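Local coordinates for ABC transporter, periplasmic substrate-binding protein (Thermotoga maritima, PDB 2HPG) that probably captures a solute in the periplasm and delivers it to a tripartite ATP-independent (TRAP) membrane transporter, at residues 28-33 and 247-252; 33-36 and 42-45; 148-151 and 155-158; 174-179 and 292-297. All coordinates share one frame; numbering follows the deposited sequence. Where two conformers were deposited one is given.

Interaction 1 of 4, residues 28-33 and 247-252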
loop_
_atom_site.group_PDB
_atom_site.type_symbol
_atom_site.label_atom_id
_atom_site.label_comp_id
_atom_site.label_asym_id
_atom_site.label_seq_id
_atom_site.Cartn_x
_atom_site.Cartn_y
_atom_site.Cartn_z
ATOM N N LEU A 28 13.597 -6.252 -8.195
ATOM C CA LEU A 28 14.732 -6.870 -8.875
ATOM C C LEU A 28 15.851 -5.859 -9.175
ATOM O O LEU A 28 17.029 -6.193 -9.105
ATOM C CB LEU A 28 14.281 -7.559 -10.165
ATOM C CG LEU A 28 13.363 -8.779 -9.961
ATOM C CD1 LEU A 28 12.693 -9.175 -11.262
ATOM C CD2 LEU A 28 14.152 -9.968 -9.366
ATOM N N LYS A 29 15.464 -4.635 -9.522
ATOM C CA LYS A 29 16.402 -3.513 -9.689
ATOM C C LYS A 29 17.089 -3.179 -8.392
ATOM O O LYS A 29 18.294 -2.944 -8.364
ATOM C CB LYS A 29 15.673 -2.256 -10.177
ATOM C CG LYS A 29 15.361 -2.220 -11.664
ATOM C CD LYS A 29 14.863 -0.807 -12.098
ATOM C CE LYS A 29 15.977 0.269 -11.980
ATOM N NZ LYS A 29 15.579 1.663 -12.416
ATOM N N TRP A 30 16.312 -3.124 -7.318
ATOM C CA TRP A 30 16.857 -2.871 -5.997
ATOM C C TRP A 30 17.852 -3.940 -5.564
ATOM O O TRP A 30 18.933 -3.622 -5.063
ATOM C CB TRP A 30 15.732 -2.784 -4.979
ATOM C CG TRP A 30 16.157 -2.946 -3.582
ATOM C CD1 TRP A 30 16.953 -2.105 -2.851
ATOM C CD2 TRP A 30 15.758 -3.995 -2.698
ATOM N NE1 TRP A 30 17.073 -2.564 -1.565
ATOM C CE2 TRP A 30 16.368 -3.741 -1.450
ATOM C CE3 TRP A 30 14.953 -5.143 -2.847
ATOM C CZ2 TRP A 30 16.200 -4.589 -0.352
ATOM C CZ3 TRP A 30 14.773 -5.976 -1.751
ATOM C CH2 TRP A 30 15.384 -5.692 -0.517
ATOM N N ALA A 31 17.464 -5.198 -5.735
ATOM C CA ALA A 31 18.311 -6.342 -5.389
ATOM C C ALA A 31 19.614 -6.316 -6.175
ATOM O O ALA A 31 20.685 -6.512 -5.616
ATOM C CB ALA A 31 17.577 -7.639 -5.660
ATOM N N LYS A 32 19.513 -6.090 -7.479
ATOM C CA LYS A 32 20.699 -6.023 -8.339
ATOM C C LYS A 32 21.665 -4.896 -7.915
ATOM O O LYS A 32 22.879 -5.113 -7.881
ATOM C CB LYS A 32 20.260 -5.908 -9.795
ATOM C CG LYS A 32 21.368 -6.023 -10.807
ATOM C CD LYS A 32 20.810 -6.363 -12.198
ATOM C CE LYS A 32 20.578 -7.884 -12.371
ATOM N NZ LYS A 32 19.994 -8.275 -13.717
ATOM N N ALA A 33 21.122 -3.730 -7.537
ATOM C CA ALA A 33 21.920 -2.582 -7.076
ATOM C C ALA A 33 22.613 -2.824 -5.727
ATOM O O ALA A 33 23.790 -2.483 -5.573
ATOM C CB ALA A 33 21.046 -1.309 -6.997
ATOM N N LYS A 247 23.227 0.963 5.168
ATOM C CA LYS A 247 22.919 2.202 4.459
ATOM C C LYS A 247 22.647 1.980 2.988
ATOM O O LYS A 247 21.731 2.588 2.450
ATOM C CB LYS A 247 24.038 3.249 4.623
ATOM C CG LYS A 247 23.962 4.023 5.927
ATOM C CD LYS A 247 24.850 5.272 5.908
ATOM C CE LYS A 247 24.965 5.885 7.306
ATOM N NZ LYS A 247 25.538 7.285 7.280
ATOM N N ILE A 248 23.450 1.139 2.336
ATOM C CA ILE A 248 23.218 0.779 0.943
ATOM C C ILE A 248 21.834 0.150 0.735
ATOM O O ILE A 248 21.123 0.485 -0.214
ATOM C CB ILE A 248 24.266 -0.212 0.436
ATOM C CG1 ILE A 248 25.640 0.471 0.322
ATOM C CG2 ILE A 248 23.859 -0.783 -0.940
ATOM C CD1 ILE A 248 26.809 -0.483 0.402
ATOM N N ILE A 249 21.462 -0.772 1.606
ATOM C CA ILE A 249 20.184 -1.465 1.449
ATOM C C ILE A 249 19.003 -0.493 1.536
ATOM O O ILE A 249 18.123 -0.507 0.660
ATOM C CB ILE A 249 20.002 -2.599 2.475
ATOM C CG1 ILE A 249 20.998 -3.721 2.212
ATOM C CG2 ILE A 249 18.618 -3.183 2.371
ATOM C CD1 ILE A 249 21.130 -4.701 3.375
ATOM N N GLU A 250 18.979 0.341 2.579
ATOM C CA GLU A 250 17.908 1.323 2.772
ATOM C C GLU A 250 17.852 2.394 1.701
ATOM O O GLU A 250 16.771 2.774 1.272
ATOM C CB GLU A 250 18.078 2.049 4.095
ATOM C CG GLU A 250 17.862 1.222 5.305
ATOM C CD GLU A 250 18.150 1.998 6.581
ATOM O OE1 GLU A 250 19.286 2.501 6.736
ATOM O OE2 GLU A 250 17.241 2.104 7.438
ATOM N N GLU A 251 19.017 2.925 1.323
ATOM C CA GLU A 251 19.110 3.998 0.313
ATOM C C GLU A 251 18.717 3.517 -1.065
ATOM O O GLU A 251 18.042 4.219 -1.804
ATOM C CB GLU A 251 20.542 4.558 0.228
ATOM C CG GLU A 251 20.937 5.417 1.419
ATOM C CD GLU A 251 22.355 5.956 1.316
ATOM O OE1 GLU A 251 23.080 5.606 0.354
ATOM O OE2 GLU A 251 22.738 6.734 2.212
ATOM N N GLU A 252 19.171 2.327 -1.427
ATOM C CA GLU A 252 18.827 1.778 -2.716
ATOM C C GLU A 252 17.349 1.451 -2.861
ATOM O O GLU A 252 16.804 1.493 -3.973
ATOM C CB GLU A 252 19.649 0.535 -2.992
ATOM C CG GLU A 252 21.073 0.857 -3.303
ATOM C CD GLU A 252 21.194 1.807 -4.460
ATOM O OE1 GLU A 252 20.451 1.630 -5.457
ATOM O OE2 GLU A 252 22.027 2.740 -4.359
#
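Trp30 on helix 22-37 reaches across to Ile249 and Glu252 on helix 243-278, joining two helices of the periplasmic binding protein fold that run nearly antiparallel. The short segments make an angle of 152°, and their axes come no closer than 9.7 Å, a spacing that the indole bridges. With CG anti to the backbone N (chi1 162°), the ring leaves the flank of its own helix and presents its nitrogen to the other. NE1 donates to the backbone O of Ile249 at 3.2 Å, with 157° at the hydrogen. The donor lies in the carbonyl plane, on a lone pair, whereas the oxygen is slightly tilted out of the indole plane. Ile249 meets the ring a second time through its side chain: methyl CG2 lies in the plane of the indole at its edge, 3.9 Å from Trp30 CZ2. At the pyrrole end, CD1 of Trp30 packs against CB of Glu252 at 3.8 Å. Phe13 adds an edge-to-face contact to the same indole, and Met253 and Ala256 also touch it. A leucine replacing Trp30 would probably leave the Ile249 carbonyl without its indole donor and open a gap between the helices. One turn farther on, the small side chain of Ala33 points at helix 243-278, and the chain of Glu252, bent about its CB-CG bond, brings OE1 to 3.4 Å from Ala33 CB.

Interaction 2 of 4, residues 33-36 and 42-45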
loop_
_atom_site.group_PDB
_atom_site.type_symbol
_atom_site.label_atom_id
_atom_site.label_comp_id
_atom_site.label_asym_id
_atom_site.label_seq_id
_atom_site.Cartn_x
_atom_site.Cartn_y
_atom_site.Cartn_z
ATOM N N ALA A 33 21.122 -3.730 -7.537
ATOM C CA ALA A 33 21.920 -2.582 -7.076
ATOM C C ALA A 33 22.613 -2.824 -5.727
ATOM O O ALA A 33 23.790 -2.483 -5.573
ATOM C CB ALA A 33 21.046 -1.309 -6.997
ATOM N N VAL A 34 21.894 -3.395 -4.750
ATOM C CA VAL A 34 22.509 -3.806 -3.472
ATOM C C VAL A 34 23.619 -4.836 -3.671
ATOM O O VAL A 34 24.658 -4.748 -3.045
ATOM C CB VAL A 34 21.460 -4.360 -2.499
ATOM C CG1 VAL A 34 22.131 -5.049 -1.303
ATOM C CG2 VAL A 34 20.571 -3.238 -2.044
ATOM N N GLU A 35 23.391 -5.795 -4.559
ATOM C CA GLU A 35 24.393 -6.796 -4.885
ATOM C C GLU A 35 25.637 -6.140 -5.483
ATOM O O GLU A 35 26.752 -6.439 -5.071
ATOM C CB GLU A 35 23.798 -7.858 -5.817
ATOM C CG GLU A 35 22.935 -8.869 -5.053
ATOM C CD GLU A 35 21.928 -9.616 -5.905
ATOM O OE1 GLU A 35 22.073 -9.633 -7.139
ATOM O OE2 GLU A 35 20.985 -10.193 -5.325
ATOM N N GLU A 36 25.437 -5.233 -6.442
ATOM C CA GLU A 36 26.537 -4.503 -7.073
ATOM C C GLU A 36 27.335 -3.674 -6.063
ATOM O O GLU A 36 28.552 -3.794 -5.978
ATOM C CB GLU A 36 26.001 -3.603 -8.185
ATOM C CG GLU A 36 25.560 -4.382 -9.427
ATOM C CD GLU A 36 24.853 -3.514 -10.446
ATOM O OE1 GLU A 36 24.766 -2.288 -10.223
ATOM O OE2 GLU A 36 24.403 -4.063 -11.478
ATOM N N VAL A 42 26.077 -9.147 -0.269
ATOM C CA VAL A 42 24.660 -9.290 0.060
ATOM C C VAL A 42 23.938 -9.749 -1.193
ATOM O O VAL A 42 23.967 -9.075 -2.207
ATOM C CB VAL A 42 24.028 -7.980 0.595
ATOM C CG1 VAL A 42 22.535 -8.155 0.827
ATOM C CG2 VAL A 42 24.730 -7.530 1.885
ATOM N N ARG A 43 23.328 -10.927 -1.126
ATOM C CA ARG A 43 22.473 -11.413 -2.193
ATOM C C ARG A 43 21.029 -11.251 -1.721
ATOM O O ARG A 43 20.702 -11.654 -0.602
ATOM C CB ARG A 43 22.778 -12.880 -2.468
ATOM C CG ARG A 43 21.866 -13.497 -3.491
ATOM C CD ARG A 43 22.083 -14.992 -3.633
ATOM N NE ARG A 43 20.814 -15.667 -3.903
ATOM C CZ ARG A 43 20.672 -16.849 -4.497
ATOM N NH1 ARG A 43 21.724 -17.535 -4.938
ATOM N NH2 ARG A 43 19.456 -17.347 -4.666
ATOM N N ILE A 44 20.180 -10.648 -2.555
ATOM C CA ILE A 44 18.755 -10.517 -2.236
ATOM C C ILE A 44 17.929 -11.299 -3.226
ATOM O O ILE A 44 17.972 -11.030 -4.414
ATOM C CB ILE A 44 18.277 -9.062 -2.251
ATOM C CG1 ILE A 44 19.123 -8.227 -1.282
ATOM C CG2 ILE A 44 16.782 -8.981 -1.781
ATOM C CD1 ILE A 44 18.874 -6.752 -1.378
ATOM N N GLU A 45 17.173 -12.263 -2.726
ATOM C CA GLU A 45 16.310 -13.071 -3.560
ATOM C C GLU A 45 14.891 -12.564 -3.413
ATOM O O GLU A 45 14.417 -12.390 -2.298
ATOM C CB GLU A 45 16.399 -14.524 -3.106
ATOM C CG GLU A 45 15.730 -15.468 -4.040
ATOM C CD GLU A 45 16.023 -16.922 -3.711
ATOM O OE1 GLU A 45 16.540 -17.202 -2.581
ATOM O OE2 GLU A 45 15.735 -17.764 -4.608
#
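Glu35, near the end of helix 22-37, lies along Val42, Arg43 and Ile44 of strand 42-47; it was modelled in two conformers, and its side-chain distances are for one of them. Its CB is 3.8 Å from Val42 O. CG is anti to the carbonyl carbon of Glu35 (chi1 -78°) and comes closer to Val42 O, at 3.0 Å. Beyond CG the chain is extended, carrying the carboxylate past the CA of Arg43. At the tip, OE2 accepts a hydrogen bond from Ile44 N at 2.9 Å, 159° at the hydrogen, using its anti lone pair. OE2 also lies 3.3 Å from Ile44 O, two acceptors with no hydrogen bond between them. Val42 O, buried here, has no hydrogen-bond partner in the model; the CA of Glu35 makes a CH···O contact with it at 3.5 Å. Alongside, Val34 CG1 packs on Val42 CG1 at 3.8 Å and on Ile44 CD1 at 3.7 Å. Thr38 OG1 bonds to both Val34 O and Val42 N, tying helix end to strand start. The contact belongs to the beta-alpha-beta unit of strand 9-14, helix 22-37 and strand 42-47: the two strands pair in parallel, and helix 243-278 touches Val34 and Val42.

Interaction 3 of 4, residues 148-151 and 155-158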
loop_
_atom_site.group_PDB
_atom_site.type_symbol
_atom_site.label_atom_id
_atom_site.label_comp_id
_atom_site.label_asym_id
_atom_site.label_seq_id
_atom_site.Cartn_x
_atom_site.Cartn_y
_atom_site.Cartn_z
ATOM N N LYS A 148 -22.896 0.500 -10.473
ATOM C CA LYS A 148 -23.705 1.665 -10.144
ATOM C C LYS A 148 -22.736 2.827 -9.985
ATOM O O LYS A 148 -21.746 2.689 -9.272
ATOM C CB LYS A 148 -24.440 1.401 -8.830
ATOM C CG LYS A 148 -25.201 2.567 -8.271
ATOM C CD LYS A 148 -25.755 2.228 -6.881
ATOM C CE LYS A 148 -26.409 3.424 -6.254
ATOM N NZ LYS A 148 -26.895 3.105 -4.874
ATOM N N PRO A 149 -22.977 3.970 -10.661
ATOM C CA PRO A 149 -22.053 5.098 -10.465
ATOM C C PRO A 149 -22.034 5.577 -9.013
ATOM O O PRO A 149 -23.074 5.597 -8.382
ATOM C CB PRO A 149 -22.629 6.208 -11.338
ATOM C CG PRO A 149 -23.752 5.647 -12.069
ATOM C CD PRO A 149 -24.045 4.275 -11.620
ATOM N N ILE A 150 -20.861 5.968 -8.516
ATOM C CA ILE A 150 -20.708 6.447 -7.140
ATOM C C ILE A 150 -20.219 7.896 -7.223
ATOM O O ILE A 150 -19.096 8.162 -7.645
ATOM C CB ILE A 150 -19.700 5.563 -6.327
ATOM C CG1 ILE A 150 -20.119 4.084 -6.321
ATOM C CG2 ILE A 150 -19.467 6.136 -4.904
ATOM C CD1 ILE A 150 -21.544 3.785 -5.824
ATOM N N ARG A 151 -21.098 8.832 -6.870
ATOM C CA ARG A 151 -20.785 10.264 -6.894
ATOM C C ARG A 151 -20.836 10.936 -5.527
ATOM O O ARG A 151 -20.257 12.004 -5.351
ATOM C CB ARG A 151 -21.767 10.997 -7.801
ATOM C CG ARG A 151 -21.772 10.500 -9.234
ATOM C CD ARG A 151 -22.603 11.390 -10.118
ATOM N NE ARG A 151 -22.518 10.970 -11.514
ATOM C CZ ARG A 151 -23.250 10.011 -12.069
ATOM N NH1 ARG A 151 -24.150 9.342 -11.370
ATOM N NH2 ARG A 151 -23.079 9.726 -13.350
ATOM N N ASP A 155 -24.670 6.836 -2.346
ATOM C CA ASP A 155 -24.685 5.880 -3.463
ATOM C C ASP A 155 -24.098 4.521 -3.091
ATOM O O ASP A 155 -24.363 3.527 -3.774
ATOM C CB ASP A 155 -23.882 6.427 -4.641
ATOM C CG ASP A 155 -24.536 7.619 -5.295
ATOM O OD1 ASP A 155 -25.758 7.726 -5.204
ATOM O OD2 ASP A 155 -23.832 8.451 -5.898
ATOM N N LEU A 156 -23.292 4.488 -2.023
ATOM C CA LEU A 156 -22.727 3.240 -1.501
ATOM C C LEU A 156 -23.649 2.477 -0.547
ATOM O O LEU A 156 -23.446 1.280 -0.334
ATOM C CB LEU A 156 -21.409 3.519 -0.799
ATOM C CG LEU A 156 -20.253 3.983 -1.674
ATOM C CD1 LEU A 156 -19.136 4.526 -0.787
ATOM C CD2 LEU A 156 -19.764 2.838 -2.615
ATOM N N ASN A 157 -24.660 3.162 0.003
ATOM C CA ASN A 157 -25.606 2.548 0.951
ATOM C C ASN A 157 -26.079 1.195 0.473
ATOM O O ASN A 157 -26.569 1.057 -0.653
ATOM C CB ASN A 157 -26.833 3.436 1.186
ATOM C CG ASN A 157 -27.819 2.824 2.186
ATOM O OD1 ASN A 157 -28.975 2.542 1.859
ATOM N ND2 ASN A 157 -27.355 2.606 3.404
ATOM N N GLY A 158 -25.912 0.185 1.317
ATOM C CA GLY A 158 -26.381 -1.147 0.980
ATOM C C GLY A 158 -25.493 -1.942 0.042
ATOM O O GLY A 158 -25.763 -3.124 -0.198
#
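The backbones of Ile150 and Asp155 come within 5.4 Å, CA to CA, as two irregular pieces of the loop between strands 130-146 and 160-162 fold back on each other. Asp155 lies at the centre of the contact, held at two points. Its side-chain OD2 accepts a nearly straight hydrogen bond from Arg151 N, 2.9 Å with 166° at the hydrogen, through the anti lone pair. Its backbone O takes another from Lys148 NZ at 2.8 Å, the donor tilted 31° from the carbonyl plane. Lys148 gets there extended, with CG anti to the backbone N (chi1 173°). Between the two bonds, Ile150 CD1 lies 3.7 Å from Asp155 CB and 3.8 Å from Leu156 CD2; the Ile150 and Leu156 side chains run roughly perpendicular, and both touch Phe294 of helix 291-305. A methionine at Lys148 would probably leave the Asp155 carbonyl without its ammonium donor and that side of the loop freer to move. Since OD2 also accepts from Lys152 N, one carboxylate oxygen gathers two successive backbone amides. These bonds probably hold the two loop pieces together beside the Ile150-Leu156 packing, and the lysine's positive charge probably strengthens its bond to the neutral carbonyl.

Interaction 4 of 4, residues 174-179 and 292-297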
loop_
_atom_site.group_PDB
_atom_site.type_symbol
_atom_site.label_atom_id
_atom_site.label_comp_id
_atom_site.label_asym_id
_atom_site.label_seq_id
_atom_site.Cartn_x
_atom_site.Cartn_y
_atom_site.Cartn_z
ATOM N N ARG A 174 -16.506 1.165 5.351
ATOM C CA ARG A 174 -17.740 1.307 6.139
ATOM C C ARG A 174 -18.093 2.771 6.419
ATOM O O ARG A 174 -19.237 3.164 6.296
ATOM C CB ARG A 174 -17.632 0.524 7.450
ATOM C CG ARG A 174 -18.905 0.485 8.253
ATOM C CD ARG A 174 -18.727 -0.414 9.460
ATOM N NE ARG A 174 -19.837 -0.328 10.414
ATOM C CZ ARG A 174 -19.961 0.610 11.360
ATOM N NH1 ARG A 174 -19.069 1.583 11.472
ATOM N NH2 ARG A 174 -20.999 0.583 12.204
ATOM N N SER A 175 -17.113 3.579 6.792
ATOM C CA SER A 175 -17.374 4.979 7.098
ATOM C C SER A 175 -17.791 5.798 5.862
ATOM O O SER A 175 -18.551 6.765 5.988
ATOM C CB SER A 175 -16.152 5.614 7.751
ATOM O OG SER A 175 -15.183 5.908 6.763
ATOM N N LEU A 176 -17.298 5.415 4.679
ATOM C CA LEU A 176 -17.688 6.068 3.409
ATOM C C LEU A 176 -19.127 5.777 3.003
ATOM O O LEU A 176 -19.734 6.548 2.260
ATOM C CB LEU A 176 -16.750 5.652 2.278
ATOM C CG LEU A 176 -15.303 6.105 2.439
ATOM C CD1 LEU A 176 -14.473 5.806 1.185
ATOM C CD2 LEU A 176 -15.242 7.571 2.794
ATOM N N GLY A 177 -19.668 4.663 3.476
ATOM C CA GLY A 177 -21.104 4.372 3.352
ATOM C C GLY A 177 -21.461 2.975 2.908
ATOM O O GLY A 177 -22.643 2.637 2.816
ATOM N N ALA A 178 -20.447 2.143 2.649
ATOM C CA ALA A 178 -20.659 0.791 2.142
ATOM C C ALA A 178 -20.666 -0.278 3.240
ATOM O O ALA A 178 -20.325 -0.000 4.378
ATOM C CB ALA A 178 -19.578 0.457 1.132
ATOM N N ILE A 179 -21.061 -1.493 2.857
ATOM C CA ILE A 179 -20.829 -2.696 3.653
ATOM C C ILE A 179 -19.512 -3.318 3.173
ATOM O O ILE A 179 -19.473 -3.896 2.080
ATOM C CB ILE A 179 -21.938 -3.741 3.440
ATOM C CG1 ILE A 179 -23.306 -3.173 3.790
ATOM C CG2 ILE A 179 -21.690 -5.012 4.278
ATOM C CD1 ILE A 179 -24.438 -4.001 3.181
ATOM N N GLU A 292 -15.194 16.091 -1.104
ATOM C CA GLU A 292 -15.309 16.677 0.240
ATOM C C GLU A 292 -16.325 15.926 1.110
ATOM O O GLU A 292 -16.089 15.704 2.297
ATOM C CB GLU A 292 -15.651 18.179 0.136
ATOM C CG GLU A 292 -15.883 18.921 1.476
ATOM C CD GLU A 292 -14.639 19.062 2.360
ATOM O OE1 GLU A 292 -13.515 18.762 1.909
ATOM O OE2 GLU A 292 -14.790 19.491 3.528
ATOM N N ALA A 293 -17.447 15.512 0.541
ATOM C CA ALA A 293 -18.427 14.739 1.295
ATOM C C ALA A 293 -17.821 13.404 1.775
ATOM O O ALA A 293 -18.120 12.932 2.885
ATOM C CB ALA A 293 -19.662 14.476 0.457
ATOM N N PHE A 294 -16.970 12.810 0.939
ATOM C CA PHE A 294 -16.316 11.532 1.270
ATOM C C PHE A 294 -15.238 11.753 2.330
ATOM O O PHE A 294 -15.139 10.987 3.288
ATOM C CB PHE A 294 -15.729 10.874 0.017
ATOM C CG PHE A 294 -16.748 10.173 -0.829
ATOM C CD1 PHE A 294 -17.225 8.934 -0.473
ATOM C CD2 PHE A 294 -17.226 10.756 -1.995
ATOM C CE1 PHE A 294 -18.174 8.284 -1.249
ATOM C CE2 PHE A 294 -18.160 10.104 -2.789
ATOM C CZ PHE A 294 -18.637 8.870 -2.414
HETATM N N MSE A 295 -14.452 12.806 2.162
HETATM C CA MSE A 295 -13.442 13.157 3.147
HETATM C C MSE A 295 -14.070 13.376 4.516
HETATM O O MSE A 295 -13.510 12.960 5.533
HETATM C CB MSE A 295 -12.666 14.381 2.700
HETATM C CG MSE A 295 -11.770 14.089 1.526
HETATM SE SE MSE A 295 -10.864 15.583 0.740
HETATM C CE MSE A 295 -10.614 14.855 -1.058
ATOM N N GLU A 296 -15.246 14.006 4.540
ATOM C CA GLU A 296 -15.951 14.274 5.791
ATOM C C GLU A 296 -16.457 12.967 6.427
ATOM O O GLU A 296 -16.351 12.783 7.630
ATOM C CB GLU A 296 -17.076 15.316 5.568
ATOM C CG GLU A 296 -16.526 16.732 5.271
ATOM C CD GLU A 296 -17.590 17.761 4.839
ATOM O OE1 GLU A 296 -18.796 17.420 4.821
ATOM O OE2 GLU A 296 -17.219 18.924 4.503
ATOM N N LYS A 297 -16.982 12.053 5.620
ATOM C CA LYS A 297 -17.369 10.738 6.116
ATOM C C LYS A 297 -16.159 9.942 6.621
ATOM O O LYS A 297 -16.270 9.236 7.608
ATOM C CB LYS A 297 -18.077 9.925 5.031
ATOM C CG LYS A 297 -19.455 10.395 4.679
ATOM C CD LYS A 297 -20.453 10.059 5.755
ATOM C CE LYS A 297 -21.860 10.394 5.300
ATOM N NZ LYS A 297 -22.777 10.693 6.447
#
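Leu176 and Phe294 form the buried side of this contact, between the end of helix 167-176 and helix 291-305. Leu176 CD2 lies beside the rim of the Phe294 ring, almost level with it, 4.1 Å from CD1, and the two side chains cross at about a right angle. The same methyl touches the backbone O of Phe294 at 3.5 Å, which places it against both the ring and the main chain. The backbones draw close beside them, with Leu176 CA and Lys297 CA 5.4 Å apart.

Near Lys297 the contact passes from close packing to solvent. Ser175 O still meets Lys297 CB closely, at 3.3 Å, and Ser175 CB is 3.6 Å from Lys297 O, with Ala301 packed on the serine as well. The loose part is the outer end of the lysine: its chain bends at the CB-CG bond (chi2 -73°) and turns off, carrying NZ from helix 167-176 on the exposed side. The hydroxyl of Ser175 is turned back to its own helix, where OG bonds to Ser172 O. No hydrogen bond spans the two segments, so what joins them is van der Waals packing. Leu176 O is buried here and has no partner in the model.

Directly after Leu176, helix 167-176 closes in a Schellman motif at Gly177, whose positive phi (135°) suits glycine because a CB would be jammed against the preceding carbonyl. The chain then enters strand 179-181, which pairs in parallel with strand 160-162. Strand 218-234 meets the apolar side, His224 touching Leu176 and Thr222 touching Phe294, while Tyr91 and Ile289 from loops also pack on the phenylalanine.

How the interactions relate
From the N terminus, interactions 1 and 2 start from the same stretch of helix 22-37 and share Ala33. Interaction 2 closes at once, over five residues, within the first beta-alpha-beta unit; interaction 1 spans 213 residues to helix 243-278. Interaction 3, nested inside the loop closed by interaction 1, is a short closure over three residues that folds the loop between strands 130-146 and 160-162. Interaction 4 opens within the long loop at 174-179 but closes beyond it at 292-297, crossing interaction 1 and joining helices 167-176 and 291-305. In space they form two clusters on opposite sides of the chain's centre: interactions 1 and 2, with centres 7 Å apart, and interactions 3 and 4, 11 Å apart.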